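Local coordinates for uncharacterized conserved protein YndB, AHSA1/START domain (PDB 6V04) that is of unknown function but belongs to the START/Bet v1-like superfamily and is involved in dynemicin biosynthesis, possibly as a cyclase or aromatase, at residues 183-188 / 194-199; 240-245 / 260-265. All coordinates share one frame; numbering follows the deposited sequence.

Contact 1 (183-188 / 194-199)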
loop_
_atom_site.group_PDB
_atom_site.type_symbol
_atom_site.label_atom_id
_atom_site.label_comp_id
_atom_site.label_asym_id
_atom_site.label_seq_id
_atom_site.Cartn_x
_atom_site.Cartn_y
_atom_site.Cartn_z
ATOM N N PRO A 183 -19.342 18.361 -5.608
ATOM C CA PRO A 183 -17.956 18.507 -5.140
ATOM C C PRO A 183 -17.063 19.153 -6.191
ATOM O O PRO A 183 -17.079 18.774 -7.367
ATOM C CB PRO A 183 -17.534 17.065 -4.842
ATOM C CG PRO A 183 -18.808 16.365 -4.531
ATOM C CD PRO A 183 -19.840 16.987 -5.419
ATOM N N GLY A 184 -16.275 20.137 -5.754
ATOM C CA GLY A 184 -15.429 20.911 -6.645
ATOM C C GLY A 184 -14.011 21.118 -6.141
ATOM O O GLY A 184 -13.152 21.549 -6.908
ATOM N N TRP A 185 -13.755 20.811 -4.867
ATOM C CA TRP A 185 -12.421 20.911 -4.286
ATOM C C TRP A 185 -12.046 19.643 -3.538
ATOM O O TRP A 185 -12.887 19.025 -2.886
ATOM C CB TRP A 185 -12.309 22.074 -3.288
ATOM C CG TRP A 185 -12.727 23.418 -3.773
ATOM C CD1 TRP A 185 -13.796 24.138 -3.345
ATOM C CD2 TRP A 185 -12.071 24.212 -4.759
ATOM N NE1 TRP A 185 -13.847 25.343 -3.998
ATOM C CE2 TRP A 185 -12.803 25.408 -4.881
ATOM C CE3 TRP A 185 -10.940 24.029 -5.556
ATOM C CZ2 TRP A 185 -12.433 26.426 -5.758
ATOM C CZ3 TRP A 185 -10.576 25.049 -6.430
ATOM C CH2 TRP A 185 -11.329 26.215 -6.531
ATOM N N PHE A 186 -10.764 19.296 -3.606
ATOM C CA PHE A 186 -10.143 18.233 -2.824
ATOM C C PHE A 186 -8.996 18.864 -2.049
ATOM O O PHE A 186 -8.183 19.582 -2.636
ATOM C CB PHE A 186 -9.643 17.127 -3.761
ATOM C CG PHE A 186 -9.156 15.889 -3.070
ATOM C CD1 PHE A 186 -7.870 15.820 -2.555
ATOM C CD2 PHE A 186 -9.966 14.758 -2.991
ATOM C CE1 PHE A 186 -7.398 14.685 -1.950
ATOM C CE2 PHE A 186 -9.501 13.610 -2.380
ATOM C CZ PHE A 186 -8.218 13.567 -1.869
ATOM N N PHE A 187 -8.933 18.616 -0.741
ATOM C CA PHE A 187 -7.981 19.294 0.137
ATOM C C PHE A 187 -6.935 18.341 0.695
ATOM O O PHE A 187 -7.258 17.233 1.142
ATOM C CB PHE A 187 -8.703 19.956 1.302
ATOM C CG PHE A 187 -9.669 21.010 0.882
ATOM C CD1 PHE A 187 -9.221 22.250 0.467
ATOM C CD2 PHE A 187 -11.022 20.763 0.888
ATOM C CE1 PHE A 187 -10.113 23.238 0.074
ATOM C CE2 PHE A 187 -11.920 21.739 0.486
ATOM C CZ PHE A 187 -11.462 22.983 0.091
ATOM N N VAL A 188 -5.682 18.792 0.677
ATOM C CA VAL A 188 -4.556 18.112 1.305
ATOM C C VAL A 188 -4.052 19.057 2.384
ATOM O O VAL A 188 -3.361 20.044 2.089
ATOM C CB VAL A 188 -3.450 17.765 0.305
ATOM C CG1 VAL A 188 -2.272 17.122 1.004
ATOM C CG2 VAL A 188 -3.998 16.823 -0.771
ATOM N N PRO A 194 0.599 22.728 -2.631
ATOM C CA PRO A 194 -0.701 23.394 -2.479
ATOM C C PRO A 194 -1.611 22.669 -1.480
ATOM O O PRO A 194 -1.369 21.499 -1.216
ATOM C CB PRO A 194 -1.301 23.334 -3.895
ATOM C CG PRO A 194 -0.179 22.900 -4.807
ATOM C CD PRO A 194 0.756 22.115 -3.961
ATOM N N ARG A 195 -2.615 23.363 -0.941
ATOM C CA ARG A 195 -3.634 22.755 -0.087
ATOM C C ARG A 195 -4.940 22.468 -0.819
ATOM O O ARG A 195 -5.571 21.441 -0.572
ATOM C CB ARG A 195 -3.903 23.676 1.101
ATOM C CG ARG A 195 -4.979 23.212 2.039
ATOM C CD ARG A 195 -4.872 23.935 3.381
ATOM N NE ARG A 195 -3.662 23.569 4.112
ATOM C CZ ARG A 195 -3.426 23.903 5.377
ATOM N NH1 ARG A 195 -4.318 24.613 6.055
ATOM N NH2 ARG A 195 -2.307 23.532 5.972
ATOM N N ARG A 196 -5.347 23.338 -1.739
ATOM C CA ARG A 196 -6.632 23.251 -2.427
ATOM C C ARG A 196 -6.417 22.794 -3.862
ATOM O O ARG A 196 -5.666 23.429 -4.616
ATOM C CB ARG A 196 -7.315 24.620 -2.400
ATOM C CG ARG A 196 -8.595 24.742 -3.193
ATOM C CD ARG A 196 -9.094 26.192 -3.212
ATOM N NE ARG A 196 -9.286 26.719 -1.868
ATOM C CZ ARG A 196 -10.437 26.717 -1.207
ATOM N NH1 ARG A 196 -11.535 26.190 -1.750
ATOM N NH2 ARG A 196 -10.491 27.232 0.008
ATOM N N PHE A 197 -7.074 21.701 -4.242
ATOM C CA PHE A 197 -6.988 21.155 -5.585
ATOM C C PHE A 197 -8.366 21.118 -6.231
ATOM O O PHE A 197 -9.360 20.780 -5.579
ATOM C CB PHE A 197 -6.396 19.739 -5.552
ATOM C CG PHE A 197 -4.999 19.697 -5.028
ATOM C CD1 PHE A 197 -4.754 19.678 -3.664
ATOM C CD2 PHE A 197 -3.924 19.706 -5.895
ATOM C CE1 PHE A 197 -3.462 19.659 -3.175
ATOM C CE2 PHE A 197 -2.630 19.692 -5.415
ATOM C CZ PHE A 197 -2.396 19.666 -4.050
ATOM N N THR A 198 -8.411 21.438 -7.522
ATOM C CA THR A 198 -9.656 21.371 -8.278
ATOM C C THR A 198 -10.073 19.920 -8.527
ATOM O O THR A 198 -9.285 19.103 -9.020
ATOM C CB THR A 198 -9.502 22.092 -9.608
ATOM O OG1 THR A 198 -9.188 23.472 -9.377
ATOM C CG2 THR A 198 -10.788 21.999 -10.412
ATOM N N LEU A 199 -11.328 19.621 -8.230
ATOM C CA LEU A 199 -11.914 18.304 -8.442
ATOM C C LEU A 199 -12.844 18.404 -9.644
ATOM O O LEU A 199 -13.641 19.346 -9.734
ATOM C CB LEU A 199 -12.665 17.859 -7.187
ATOM C CG LEU A 199 -13.169 16.417 -7.139
ATOM C CD1 LEU A 199 -13.311 15.949 -5.708
ATOM C CD2 LEU A 199 -14.503 16.323 -7.855
HETATM O O HOH W 1 -1.682 21.860 3.100
#
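Arg-196 lies across the indole of Trp-185 on one face of an antiparallel beta hairpin, formed by strand 183-187 and the start of strand 196-205. The hairpin belongs to the second seven-stranded antiparallel sheet of this START/Bet v1-like chain. The Arg-196 side chain leaves the strand extended, with CG anti to the backbone N (chi1 174°). Arg-196 CB lies 4.0 Å from Phe-187 CE1. CG then reaches Trp-185 CE3, and CD sits over the six-membered ring as a CH-pi contact, 3.7 Å from the centroid. A bend at chi3 (-57°) brings the guanidinium over the five-membered ring. This is a cation-pi contact: Arg-196 CZ lies 4.5 Å from the centroid of the Trp-185 five-membered ring. The guanidinium stands nearly upright on the indole, its plane 88° from the ring, with NH1 leading. Its own face is turned to the edge of Phe-187, whose CE1 lies above its centre. The arginine chain touches the two aromatic side chains from CB to NH1.

Phe-186 and Phe-197 form a hydrogen-bonded pair on the other face, bonded through both N and O. There Val-188 CG2 packs against Phe-197 CE1 at 3.8 Å. Ile-176 and Phe-212 adjoin Phe-186 and Leu-199. Gly-184 and Trp-185 both pair with Ala-177 of the next strand, a classic beta bulge. Near the turn, Arg-195 NH2 is hydrogen-bonded to Asp-190 O. A water accepts from Arg-195 NE at 2.8 Å. It also lies 2.7 Å from Val-188 O, to which it probably donates.

Contact 2 (240-245 / 260-265); sequences VSHQGW and HRFAAT
Trp-245 drives the CH2 corner of its indole onto one face of the Phe-262 ring. CH2 is 3.3 Å from Phe-262 CG, offset toward the rim, and the two ring planes meet at 46°. This is the tight part of the contact. His-242 completes the aromatic cluster more loosely. Its CE1 approaches Phe-262 CD2 at 3.6 Å, with the ring centroids 5.4 Å apart and the planes at right angles. Trp-245 CZ2 also lies over the centre of the imidazole, so each ring of the cluster touches the other two. A hydrogen bond from Trp-245 NE1 to His-242 O (3.0 Å) ties the indole to the strand that precedes it; the donor sits well above the carbonyl plane. The imidazole is fixed through both nitrogens, ND1 with Trp-266 NE1 and NE2 with Thr-223 OG1. All three rings are buried. By contrast, Ala-264 on the same helix is exposed to solvent. The cluster joins the end of strand 236-243 and the residues just after it to the long C-terminal helix 252-277, the helix that packs on the sheet in this fold. Ile-151 of the edge strand 151-157 touches the side chains of all three.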
loop_
_atom_site.group_PDB
_atom_site.type_symbol
_atom_site.label_atom_id
_atom_site.label_comp_id
_atom_site.label_asym_id
_atom_site.label_seq_id
_atom_site.Cartn_x
_atom_site.Cartn_y
_atom_site.Cartn_z
ATOM N N VAL A 240 -9.409 2.428 -2.513
ATOM C CA VAL A 240 -9.116 3.620 -3.292
ATOM C C VAL A 240 -7.922 3.338 -4.183
ATOM O O VAL A 240 -7.006 2.601 -3.805
ATOM C CB VAL A 240 -8.848 4.857 -2.412
ATOM C CG1 VAL A 240 -7.685 4.620 -1.467
ATOM C CG2 VAL A 240 -8.574 6.074 -3.308
ATOM N N SER A 241 -7.958 3.905 -5.386
ATOM C CA SER A 241 -6.814 3.965 -6.287
ATOM C C SER A 241 -6.708 5.393 -6.789
ATOM O O SER A 241 -7.705 5.955 -7.256
ATOM C CB SER A 241 -6.991 3.014 -7.465
ATOM O OG SER A 241 -5.939 3.149 -8.409
ATOM N N HIS A 242 -5.517 5.982 -6.714
ATOM C CA HIS A 242 -5.308 7.342 -7.193
ATOM C C HIS A 242 -4.044 7.339 -8.041
ATOM O O HIS A 242 -2.943 7.132 -7.517
ATOM C CB HIS A 242 -5.227 8.303 -6.019
ATOM C CG HIS A 242 -5.404 9.734 -6.399
ATOM N ND1 HIS A 242 -5.628 10.725 -5.468
ATOM C CD2 HIS A 242 -5.390 10.340 -7.608
ATOM C CE1 HIS A 242 -5.728 11.885 -6.089
ATOM N NE2 HIS A 242 -5.593 11.683 -7.389
ATOM N N GLN A 243 -4.210 7.543 -9.343
ATOM C CA GLN A 243 -3.157 7.342 -10.331
ATOM C C GLN A 243 -2.817 8.642 -11.053
ATOM O O GLN A 243 -3.608 9.590 -11.078
ATOM C CB GLN A 243 -3.571 6.302 -11.374
ATOM C CG GLN A 243 -3.775 4.906 -10.799
ATOM C CD GLN A 243 -4.211 3.899 -11.844
ATOM O OE1 GLN A 243 -4.851 4.249 -12.829
ATOM N NE2 GLN A 243 -3.868 2.637 -11.626
ATOM N N GLY A 244 -1.656 8.644 -11.702
ATOM C CA GLY A 244 -1.259 9.728 -12.591
ATOM C C GLY A 244 -0.019 10.488 -12.175
ATOM O O GLY A 244 0.483 11.296 -12.976
ATOM N N TRP A 245 0.511 10.229 -10.978
ATOM C CA TRP A 245 1.574 11.050 -10.394
ATOM C C TRP A 245 2.820 11.061 -11.261
ATOM O O TRP A 245 3.521 12.085 -11.349
ATOM C CB TRP A 245 1.909 10.522 -8.993
ATOM C CG TRP A 245 0.662 10.411 -8.200
ATOM C CD1 TRP A 245 -0.024 9.266 -7.903
ATOM C CD2 TRP A 245 -0.106 11.489 -7.682
ATOM N NE1 TRP A 245 -1.174 9.579 -7.214
ATOM C CE2 TRP A 245 -1.238 10.940 -7.057
ATOM C CE3 TRP A 245 0.064 12.885 -7.669
ATOM C CZ2 TRP A 245 -2.211 11.730 -6.448
ATOM C CZ3 TRP A 245 -0.896 13.660 -7.057
ATOM C CH2 TRP A 245 -2.007 13.094 -6.444
ATOM N N HIS A 260 3.362 11.435 -2.047
ATOM C CA HIS A 260 3.487 11.203 -0.613
ATOM C C HIS A 260 2.386 11.924 0.167
ATOM O O HIS A 260 1.735 11.336 1.041
ATOM C CB HIS A 260 4.886 11.644 -0.179
ATOM C CG HIS A 260 5.309 11.152 1.165
ATOM N ND1 HIS A 260 6.615 10.816 1.445
ATOM C CD2 HIS A 260 4.612 10.945 2.309
ATOM C CE1 HIS A 260 6.709 10.439 2.708
ATOM N NE2 HIS A 260 5.511 10.514 3.254
ATOM N N ARG A 261 2.151 13.197 -0.144
ATOM C CA ARG A 261 1.142 13.958 0.588
ATOM C C ARG A 261 -0.255 13.406 0.352
ATOM O O ARG A 261 -1.065 13.324 1.285
ATOM C CB ARG A 261 1.196 15.423 0.183
ATOM C CG ARG A 261 2.496 16.128 0.554
ATOM C CD ARG A 261 2.514 17.550 0.015
ATOM N NE ARG A 261 1.468 18.358 0.642
ATOM C CZ ARG A 261 0.692 19.239 0.018
ATOM N NH1 ARG A 261 0.823 19.480 -1.282
ATOM N NH2 ARG A 261 -0.211 19.910 0.713
ATOM N N PHE A 262 -0.573 13.059 -0.895
ATOM C CA PHE A 262 -1.877 12.470 -1.164
ATOM C C PHE A 262 -2.005 11.094 -0.528
ATOM O O PHE A 262 -3.097 10.732 -0.076
ATOM C CB PHE A 262 -2.125 12.408 -2.669
ATOM C CG PHE A 262 -2.694 13.679 -3.246
ATOM C CD1 PHE A 262 -1.873 14.749 -3.558
ATOM C CD2 PHE A 262 -4.049 13.802 -3.494
ATOM C CE1 PHE A 262 -2.396 15.909 -4.108
ATOM C CE2 PHE A 262 -4.575 14.956 -4.051
ATOM C CZ PHE A 262 -3.751 16.016 -4.353
ATOM N N ALA A 263 -0.918 10.317 -0.446
ATOM C CA ALA A 263 -1.017 9.017 0.226
ATOM C C ALA A 263 -1.391 9.184 1.693
ATOM O O ALA A 263 -2.204 8.417 2.234
ATOM C CB ALA A 263 0.299 8.250 0.090
ATOM N N ALA A 264 -0.796 10.168 2.365
ATOM C CA ALA A 264 -1.141 10.414 3.757
ATOM C C ALA A 264 -2.585 10.872 3.877
ATOM O O ALA A 264 -3.276 10.537 4.850
ATOM C CB ALA A 264 -0.194 11.460 4.335
ATOM N N THR A 265 -3.055 11.648 2.899
ATOM C CA THR A 265 -4.441 12.106 2.911
ATOM C C THR A 265 -5.394 10.930 2.771
ATOM O O THR A 265 -6.393 10.838 3.496
ATOM C CB THR A 265 -4.659 13.120 1.795
ATOM O OG1 THR A 265 -3.878 14.283 2.080
ATOM C CG2 THR A 265 -6.106 13.550 1.693
#

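Overall arrangement
Both contacts reach the same antiparallel sheet, with centres about 13 Å apart. Helix 252-277 bridges them. Phe-262 of contact 2 also meets the Phe-197 ring edge-to-face and packs on Phe-186, whose CE1 is 3.5 Å from Phe-262 CE2. Arg-261 NH2 makes a probable hydrogen bond to Pro-194 O at 2.8 Å, and Arg-261 NE forms a salt bridge with Asp-190 in the hairpin turn. Contact 2 is nearer the metals. The Trp-245 side chain is about 6 Å from that of Gln-149, a residue seen to bind magnesium, though not in this chain here. A bound magnesium ion lies about 10 Å from the Trp-245 side chain. Contact 1 lies away from that site.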